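Local coordinates for sylvaticin (Pythium sylvaticum, PDB 2POS), which is a secreted alpha-elicitin-like protein that probably binds sterols in an internal hydrophobic cavity, as elicitins do, and may trigger plant defence responses, at residues C51-A54 / E55-T58. Numbering follows the deposited sequence.
Sequences CGTA and ECFT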
loop_
_atom_site.group_PDB
_atom_site.type_symbol
_atom_site.label_atom_id
_atom_site.label_comp_id
_atom_site.label_asym_id
_atom_site.label_seq_id
_atom_site.Cartn_x
_atom_site.Cartn_y
_atom_site.Cartn_z
ATOM N N CYS A 51 1.208 -1.935 12.223
ATOM C CA CYS A 51 0.177 -2.661 12.961
ATOM C C CYS A 51 -0.190 -2.010 14.298
ATOM O O CYS A 51 -1.249 -2.294 14.844
ATOM C CB CYS A 51 0.586 -4.125 13.153
ATOM S SG CYS A 51 0.637 -5.040 11.584
ATOM N N GLY A 52 0.685 -1.149 14.811
ATOM C CA GLY A 52 0.392 -0.386 16.022
ATOM C C GLY A 52 -0.001 1.066 15.783
ATOM O O GLY A 52 -0.047 1.866 16.723
ATOM N N THR A 53 -0.294 1.405 14.528
ATOM C CA THR A 53 -0.635 2.775 14.143
ATOM C C THR A 53 -2.039 2.784 13.542
ATOM O O THR A 53 -2.263 2.234 12.457
ATOM C CB THR A 53 0.406 3.340 13.142
ATOM O OG1 THR A 53 1.723 3.232 13.703
ATOM C CG2 THR A 53 0.122 4.807 12.791
ATOM N N ALA A 54 -2.990 3.382 14.258
ATOM C CA ALA A 54 -4.381 3.418 13.801
ATOM C C ALA A 54 -4.494 3.949 12.378
ATOM O O ALA A 54 -5.273 3.436 11.574
ATOM C CB ALA A 54 -5.247 4.254 14.744
ATOM N N GLU A 55 -3.699 4.971 12.074
ATOM C CA GLU A 55 -3.752 5.633 10.771
ATOM C C GLU A 55 -3.332 4.726 9.619
ATOM O O GLU A 55 -3.763 4.928 8.480
ATOM C CB GLU A 55 -2.913 6.905 10.783
ATOM C CG GLU A 55 -3.535 8.027 11.623
ATOM C CD GLU A 55 -3.154 7.988 13.101
ATOM O OE1 GLU A 55 -2.475 7.038 13.563
ATOM O OE2 GLU A 55 -3.541 8.940 13.811
ATOM N N CYS A 56 -2.490 3.736 9.907
ATOM C CA CYS A 56 -2.139 2.743 8.883
ATOM C C CYS A 56 -3.340 1.887 8.489
ATOM O O CYS A 56 -3.529 1.583 7.316
ATOM C CB CYS A 56 -0.957 1.885 9.323
ATOM S SG CYS A 56 0.588 2.801 9.361
ATOM N N PHE A 57 -4.176 1.533 9.459
ATOM C CA PHE A 57 -5.432 0.835 9.160
ATOM C C PHE A 57 -6.370 1.724 8.346
ATOM O O PHE A 57 -7.008 1.263 7.401
ATOM C CB PHE A 57 -6.111 0.358 10.444
ATOM C CG PHE A 57 -5.354 -0.730 11.149
ATOM C CD1 PHE A 57 -4.293 -0.421 11.997
ATOM C CD2 PHE A 57 -5.691 -2.067 10.953
ATOM C CE1 PHE A 57 -3.577 -1.426 12.644
ATOM C CE2 PHE A 57 -4.982 -3.081 11.608
ATOM C CZ PHE A 57 -3.929 -2.758 12.449
ATOM N N THR A 58 -6.443 3.001 8.719
ATOM C CA THR A 58 -7.221 3.980 7.967
ATOM C C THR A 58 -6.708 4.088 6.534
ATOM O O THR A 58 -7.499 4.085 5.579
ATOM C CB THR A 58 -7.187 5.364 8.656
ATOM O OG1 THR A 58 -7.653 5.216 10.005
ATOM C CG2 THR A 58 -8.074 6.378 7.919
#
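The ring of Phe-57 turns its edge to the preceding loop: Cys-51 O lies in the ring plane, 3.3 Å from Phe-57 CE1, and Thr-53 O approaches the same rim, 3.4 Å from Phe-57 CD1. The slightly positive C-H rim of an aromatic ring suits such carbonyl oxygens. A chi1 of -68° keeps CG beside the backbone N and directs the ring back toward the loop, edge first; it also meets Phe-89 edge-to-face. Thr-53 O also accepts a 3.0 Å hydrogen bond from Cys-56 N. This bond spans three residues and is bent (N-H...O 134°), its donor well above the carbonyl plane and not on a lone pair. Thr-58 N to Ala-54 O, 3.1 Å and in the carbonyl plane, spans four and is straighter (162°). Thr-53 occupies the N-cap position without capping: its OG1 is instead hydrogen-bonded to Leu-49 O, while CG2, anti to the backbone N, rests 3.5 Å from Glu-55 OE1. The bend at chi2 of Glu-55 brings its carboxylate back toward the helix start, where the dipole probably favours a negative charge. The methyl of Ala-54 suits an exposed position with no polar task. Cys-51 and Cys-56 form disulfides with Cys-93 and Cys-27, so the short connection between helices 44-51 and 54-64 is braced by cystines, as in the disulfide-linked, largely helical elicitin fold.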